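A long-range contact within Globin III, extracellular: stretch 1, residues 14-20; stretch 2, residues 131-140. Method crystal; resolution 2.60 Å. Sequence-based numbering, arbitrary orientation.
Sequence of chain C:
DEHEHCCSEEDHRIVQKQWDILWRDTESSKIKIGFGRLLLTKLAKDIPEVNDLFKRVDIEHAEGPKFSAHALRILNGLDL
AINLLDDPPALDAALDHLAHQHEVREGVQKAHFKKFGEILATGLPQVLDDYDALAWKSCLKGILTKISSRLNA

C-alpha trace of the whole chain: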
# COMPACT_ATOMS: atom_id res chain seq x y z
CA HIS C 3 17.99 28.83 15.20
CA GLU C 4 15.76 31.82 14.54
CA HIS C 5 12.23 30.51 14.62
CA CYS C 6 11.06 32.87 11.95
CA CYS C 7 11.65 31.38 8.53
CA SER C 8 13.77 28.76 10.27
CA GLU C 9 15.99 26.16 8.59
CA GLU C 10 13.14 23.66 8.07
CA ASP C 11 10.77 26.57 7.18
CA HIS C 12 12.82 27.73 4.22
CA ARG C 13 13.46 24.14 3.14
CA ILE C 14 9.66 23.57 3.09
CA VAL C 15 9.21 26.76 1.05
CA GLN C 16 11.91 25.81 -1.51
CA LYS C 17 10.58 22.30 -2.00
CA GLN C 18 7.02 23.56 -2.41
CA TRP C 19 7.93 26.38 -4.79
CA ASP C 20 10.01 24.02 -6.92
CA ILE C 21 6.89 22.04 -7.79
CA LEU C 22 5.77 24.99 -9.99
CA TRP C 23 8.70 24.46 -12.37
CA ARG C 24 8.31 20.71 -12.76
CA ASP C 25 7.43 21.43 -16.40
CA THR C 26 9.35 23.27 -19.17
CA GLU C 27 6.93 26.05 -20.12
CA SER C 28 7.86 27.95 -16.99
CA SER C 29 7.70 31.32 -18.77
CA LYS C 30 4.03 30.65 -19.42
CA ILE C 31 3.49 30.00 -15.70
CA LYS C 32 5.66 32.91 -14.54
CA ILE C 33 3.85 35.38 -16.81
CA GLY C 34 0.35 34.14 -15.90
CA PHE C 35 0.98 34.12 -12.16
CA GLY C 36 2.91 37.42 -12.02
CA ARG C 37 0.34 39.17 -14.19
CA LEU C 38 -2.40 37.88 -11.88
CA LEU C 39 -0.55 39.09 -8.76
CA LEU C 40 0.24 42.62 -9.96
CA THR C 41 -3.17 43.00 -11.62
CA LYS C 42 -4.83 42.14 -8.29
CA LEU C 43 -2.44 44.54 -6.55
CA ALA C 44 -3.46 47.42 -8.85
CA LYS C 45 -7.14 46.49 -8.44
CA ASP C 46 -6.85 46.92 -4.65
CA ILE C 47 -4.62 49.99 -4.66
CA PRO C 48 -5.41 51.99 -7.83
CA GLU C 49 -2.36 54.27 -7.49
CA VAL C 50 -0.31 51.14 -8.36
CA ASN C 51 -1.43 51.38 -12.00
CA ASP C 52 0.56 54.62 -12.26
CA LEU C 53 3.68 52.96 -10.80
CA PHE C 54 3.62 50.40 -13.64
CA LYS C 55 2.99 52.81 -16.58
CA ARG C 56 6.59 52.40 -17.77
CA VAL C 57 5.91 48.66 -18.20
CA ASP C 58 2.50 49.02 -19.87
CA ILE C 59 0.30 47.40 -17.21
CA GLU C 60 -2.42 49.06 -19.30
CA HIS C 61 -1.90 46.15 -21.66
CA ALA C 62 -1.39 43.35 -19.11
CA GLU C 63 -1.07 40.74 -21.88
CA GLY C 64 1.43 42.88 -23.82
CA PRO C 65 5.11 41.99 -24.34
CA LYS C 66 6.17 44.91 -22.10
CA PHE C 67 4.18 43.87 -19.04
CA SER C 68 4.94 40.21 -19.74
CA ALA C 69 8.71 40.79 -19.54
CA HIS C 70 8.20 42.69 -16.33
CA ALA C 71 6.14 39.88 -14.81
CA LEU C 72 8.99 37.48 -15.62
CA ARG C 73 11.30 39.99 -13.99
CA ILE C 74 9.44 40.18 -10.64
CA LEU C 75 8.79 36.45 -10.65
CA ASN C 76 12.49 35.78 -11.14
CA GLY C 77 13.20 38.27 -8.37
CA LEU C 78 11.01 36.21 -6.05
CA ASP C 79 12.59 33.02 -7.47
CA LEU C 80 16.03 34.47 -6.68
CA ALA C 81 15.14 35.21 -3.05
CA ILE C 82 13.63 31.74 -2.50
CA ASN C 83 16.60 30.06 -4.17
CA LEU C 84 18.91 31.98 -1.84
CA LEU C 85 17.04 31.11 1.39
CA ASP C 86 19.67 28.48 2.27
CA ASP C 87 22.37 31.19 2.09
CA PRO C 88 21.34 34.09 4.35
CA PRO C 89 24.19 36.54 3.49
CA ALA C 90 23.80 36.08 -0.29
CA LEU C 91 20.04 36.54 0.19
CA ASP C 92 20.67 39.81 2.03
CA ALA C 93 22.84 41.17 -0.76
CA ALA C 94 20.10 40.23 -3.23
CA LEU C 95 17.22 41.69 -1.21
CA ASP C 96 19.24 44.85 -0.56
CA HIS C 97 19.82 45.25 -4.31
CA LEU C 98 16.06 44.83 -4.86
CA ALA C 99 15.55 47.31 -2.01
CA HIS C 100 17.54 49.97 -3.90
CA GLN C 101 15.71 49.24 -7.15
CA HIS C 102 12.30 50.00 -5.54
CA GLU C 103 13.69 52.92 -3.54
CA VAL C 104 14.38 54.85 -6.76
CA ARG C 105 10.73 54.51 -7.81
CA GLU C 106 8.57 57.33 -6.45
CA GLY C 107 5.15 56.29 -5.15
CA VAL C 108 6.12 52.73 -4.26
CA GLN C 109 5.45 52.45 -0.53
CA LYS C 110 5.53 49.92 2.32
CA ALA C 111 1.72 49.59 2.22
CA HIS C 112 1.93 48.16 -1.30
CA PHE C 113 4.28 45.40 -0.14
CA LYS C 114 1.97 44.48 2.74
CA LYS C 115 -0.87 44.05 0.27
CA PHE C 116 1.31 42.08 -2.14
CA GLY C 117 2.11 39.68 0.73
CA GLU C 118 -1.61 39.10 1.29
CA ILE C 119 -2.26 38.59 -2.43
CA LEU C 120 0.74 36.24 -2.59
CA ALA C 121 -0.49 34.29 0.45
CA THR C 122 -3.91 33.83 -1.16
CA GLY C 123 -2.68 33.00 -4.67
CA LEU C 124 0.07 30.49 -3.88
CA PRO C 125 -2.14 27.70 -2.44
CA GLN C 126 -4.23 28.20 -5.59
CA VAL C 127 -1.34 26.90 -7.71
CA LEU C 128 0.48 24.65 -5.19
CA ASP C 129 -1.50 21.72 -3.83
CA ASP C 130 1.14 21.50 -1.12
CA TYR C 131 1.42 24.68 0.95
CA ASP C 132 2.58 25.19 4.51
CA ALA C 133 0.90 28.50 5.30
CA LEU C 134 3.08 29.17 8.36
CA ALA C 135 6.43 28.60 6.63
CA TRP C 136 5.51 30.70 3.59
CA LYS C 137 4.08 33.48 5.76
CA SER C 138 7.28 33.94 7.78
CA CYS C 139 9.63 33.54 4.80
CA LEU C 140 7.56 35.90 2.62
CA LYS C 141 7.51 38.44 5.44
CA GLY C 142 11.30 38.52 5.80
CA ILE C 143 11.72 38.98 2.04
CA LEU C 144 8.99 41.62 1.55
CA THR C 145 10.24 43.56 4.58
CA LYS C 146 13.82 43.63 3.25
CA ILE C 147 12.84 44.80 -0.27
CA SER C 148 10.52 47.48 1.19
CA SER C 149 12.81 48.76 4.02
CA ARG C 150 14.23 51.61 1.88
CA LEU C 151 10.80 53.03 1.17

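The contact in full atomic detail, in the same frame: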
# COMPACT_ATOMS: atom_id res chain seq x y z
N ILE C 14 11.05 23.87 3.47
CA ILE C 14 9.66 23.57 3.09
C ILE C 14 9.24 24.48 1.94
O ILE C 14 8.65 24.03 0.95
CB ILE C 14 8.67 23.70 4.29
CG1 ILE C 14 9.04 22.76 5.44
CG2 ILE C 14 7.22 23.47 3.85
CD1 ILE C 14 8.82 21.27 5.17
N VAL C 15 9.55 25.77 2.07
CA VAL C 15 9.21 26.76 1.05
C VAL C 15 9.86 26.44 -0.30
O VAL C 15 9.19 26.47 -1.33
CB VAL C 15 9.54 28.20 1.54
CG1 VAL C 15 9.54 29.20 0.39
CG2 VAL C 15 8.54 28.64 2.62
N GLN C 16 11.15 26.11 -0.28
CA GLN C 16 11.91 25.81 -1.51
C GLN C 16 11.40 24.59 -2.25
O GLN C 16 11.29 24.59 -3.48
CB GLN C 16 13.39 25.64 -1.19
CG GLN C 16 14.06 26.93 -0.81
CD GLN C 16 15.54 26.78 -0.54
OE1 GLN C 16 15.97 25.87 0.16
NE2 GLN C 16 16.32 27.71 -1.07
N LYS C 17 11.11 23.54 -1.48
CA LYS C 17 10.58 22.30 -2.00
C LYS C 17 9.21 22.54 -2.63
O LYS C 17 8.93 22.05 -3.73
CB LYS C 17 10.48 21.27 -0.87
CG LYS C 17 10.02 19.89 -1.32
CD LYS C 17 9.69 19.01 -0.13
CE LYS C 17 10.94 18.46 0.55
NZ LYS C 17 10.59 17.63 1.74
N GLN C 18 8.37 23.30 -1.93
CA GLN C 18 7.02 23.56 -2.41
C GLN C 18 6.98 24.44 -3.65
O GLN C 18 6.22 24.19 -4.58
CB GLN C 18 6.14 24.12 -1.29
CG GLN C 18 5.74 23.05 -0.30
CD GLN C 18 4.99 23.58 0.91
OE1 GLN C 18 4.52 22.80 1.73
NE2 GLN C 18 4.89 24.89 1.03
N TRP C 19 7.82 25.48 -3.66
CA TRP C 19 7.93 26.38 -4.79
C TRP C 19 8.42 25.65 -6.04
O TRP C 19 7.92 25.89 -7.14
CB TRP C 19 8.92 27.47 -4.41
CG TRP C 19 9.26 28.48 -5.45
CD1 TRP C 19 10.45 28.62 -6.09
CD2 TRP C 19 8.43 29.56 -5.92
NE1 TRP C 19 10.41 29.71 -6.94
CE2 TRP C 19 9.19 30.30 -6.85
CE3 TRP C 19 7.11 29.97 -5.64
CZ2 TRP C 19 8.68 31.42 -7.51
CZ3 TRP C 19 6.61 31.08 -6.30
CH2 TRP C 19 7.39 31.79 -7.23
N ASP C 20 9.38 24.77 -5.84
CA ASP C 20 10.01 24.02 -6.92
C ASP C 20 9.03 23.21 -7.76
O ASP C 20 9.23 23.04 -8.96
CB ASP C 20 11.04 23.06 -6.34
CG ASP C 20 12.37 23.22 -6.98
OD1 ASP C 20 12.71 22.38 -7.85
OD2 ASP C 20 13.14 24.18 -6.72
N TYR C 131 1.12 23.32 0.50
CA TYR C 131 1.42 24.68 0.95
C TYR C 131 1.37 24.79 2.45
O TYR C 131 0.30 24.78 3.04
CB TYR C 131 0.42 25.66 0.32
CG TYR C 131 0.61 27.13 0.69
CD1 TYR C 131 1.59 27.90 0.06
CD2 TYR C 131 -0.20 27.74 1.65
CE1 TYR C 131 1.76 29.24 0.38
CE2 TYR C 131 -0.03 29.10 1.97
CZ TYR C 131 0.95 29.83 1.33
OH TYR C 131 1.15 31.16 1.62
N ASP C 132 2.54 24.91 3.09
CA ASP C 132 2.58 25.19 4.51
C ASP C 132 2.38 26.68 4.69
O ASP C 132 3.28 27.48 4.40
CB ASP C 132 3.91 24.77 5.13
CG ASP C 132 3.91 24.88 6.64
OD1 ASP C 132 3.81 23.82 7.30
OD2 ASP C 132 3.98 25.97 7.27
N ALA C 133 1.20 27.08 5.17
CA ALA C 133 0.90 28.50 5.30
C ALA C 133 1.83 29.22 6.26
O ALA C 133 2.20 30.37 6.01
CB ALA C 133 -0.56 28.72 5.70
N LEU C 134 2.24 28.55 7.34
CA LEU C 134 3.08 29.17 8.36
C LEU C 134 4.49 29.45 7.86
O LEU C 134 5.03 30.53 8.09
CB LEU C 134 3.10 28.34 9.65
CG LEU C 134 1.76 28.25 10.39
CD1 LEU C 134 1.88 27.38 11.63
CD2 LEU C 134 1.21 29.62 10.77
N ALA C 135 5.08 28.47 7.18
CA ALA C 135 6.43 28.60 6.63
C ALA C 135 6.51 29.68 5.55
O ALA C 135 7.45 30.48 5.54
CB ALA C 135 6.91 27.27 6.10
N TRP C 136 5.53 29.70 4.65
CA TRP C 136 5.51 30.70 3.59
C TRP C 136 5.31 32.08 4.18
O TRP C 136 6.01 33.01 3.81
CB TRP C 136 4.42 30.39 2.57
CG TRP C 136 4.88 29.44 1.54
CD1 TRP C 136 4.77 28.08 1.58
CD2 TRP C 136 5.55 29.74 0.32
NE1 TRP C 136 5.32 27.53 0.45
CE2 TRP C 136 5.81 28.53 -0.34
CE3 TRP C 136 5.96 30.93 -0.30
CZ2 TRP C 136 6.45 28.46 -1.58
CZ3 TRP C 136 6.60 30.86 -1.52
CH2 TRP C 136 6.83 29.64 -2.15
N LYS C 137 4.36 32.20 5.11
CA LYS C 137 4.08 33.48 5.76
C LYS C 137 5.34 34.14 6.34
O LYS C 137 5.62 35.30 6.03
CB LYS C 137 3.00 33.34 6.84
CG LYS C 137 2.55 34.67 7.40
CD LYS C 137 1.52 34.51 8.51
CE LYS C 137 1.20 35.86 9.14
NZ LYS C 137 0.86 36.92 8.12
N SER C 138 6.08 33.40 7.15
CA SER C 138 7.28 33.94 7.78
C SER C 138 8.42 34.21 6.79
O SER C 138 9.11 35.22 6.91
CB SER C 138 7.75 33.04 8.92
OG SER C 138 8.17 31.78 8.42
N CYS C 139 8.62 33.31 5.82
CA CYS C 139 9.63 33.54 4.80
C CYS C 139 9.26 34.72 3.89
O CYS C 139 10.10 35.59 3.63
CB CYS C 139 9.90 32.25 4.01
SG CYS C 139 10.74 31.00 5.03
N LEU C 140 8.02 34.76 3.43
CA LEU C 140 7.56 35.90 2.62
C LEU C 140 7.72 37.22 3.35
O LEU C 140 8.13 38.21 2.75
CB LEU C 140 6.11 35.72 2.16
CG LEU C 140 5.91 34.69 1.05
CD1 LEU C 140 4.43 34.48 0.76
CD2 LEU C 140 6.68 35.08 -0.22

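The most unusual feature of this contact is a valine methyl seated almost on the axis of a tryptophan ring: Val15 CG1 lies 3.6 Å from the centroid of the six-membered ring of Trp136, only 7° off the ring normal. Distance and angle together define a CH-pi contact over the ring face. Val15 CG1 is 3.7 Å from both Trp136 CH2 and Trp136 CZ2.

The backbone geometry explains how two short segments, at least 113 residues apart in sequence where they touch, meet so locally. Helix 14-20 and helix 133-140 cross at -103°, with axes 9.7 Å apart at closest approach. Contact is therefore concentrated near one crossing point, marked by Val15 CA and Trp136 CA at 6.0 Å. These two residues also lose the most surface to the partner stretch, 88 and 103 Å² respectively, within a total of 395 Å² summed over both sides.

With chi1 of Val15 in the t well, both its methyls cover the indole, CG1 over the six-membered ring and CG2 over the five-membered ring, with Val15 CG2 3.9 Å from Trp136 CG. In addition, Val15 CG2 lies 3.6 Å from Ala135 O, 4.1 Å from Ala135 CB and 4.0 Å from Cys139 SG. The branched side chain suits this position because its two methyls lie along the indole face together, while CG2 also packs against Ala135 and Cys139. Ala135 CB points toward stretch 1 and also approaches Ile14 CB at 4.4 Å, so its single methyl meets two aliphatic neighbours in a buried setting.

The CA-to-CB bond of Trp136 points sideways relative to stretch 1, but the m rotamer (chi1 -84°) brings the indole nearer. Beyond the face occupied by Val15, its edge meets Trp19, with Trp136 CH2 and Trp19 CE3 3.5 Å apart. The six-membered rings have centroids 6.0 Å apart and planes at 53°, an oblique aromatic pair. Gln18 also lies at the Trp136 edge, its CB directed toward stretch 2; the orientation of its terminal amide is uncertain, so its polar contacts cannot be assigned with confidence.

Where the chain enters the second helix, Asp132 serves as the N-cap. Ala135 N donates to Asp132 OD2 at 2.7 Å with an N-H...acceptor angle of 160°, strong evidence for a capping bond. Aspartate suits the site because its short carboxylate can reach a backbone NH left free in the first turn. Its methylene serves the interface as well: Asp132 CB packs 3.8 Å from Ile14 CG2. Thus the buried contact is predominantly apolar, while the cap secures the start of the helix that presents Ala135, Trp136 and Cys139 to stretch 1.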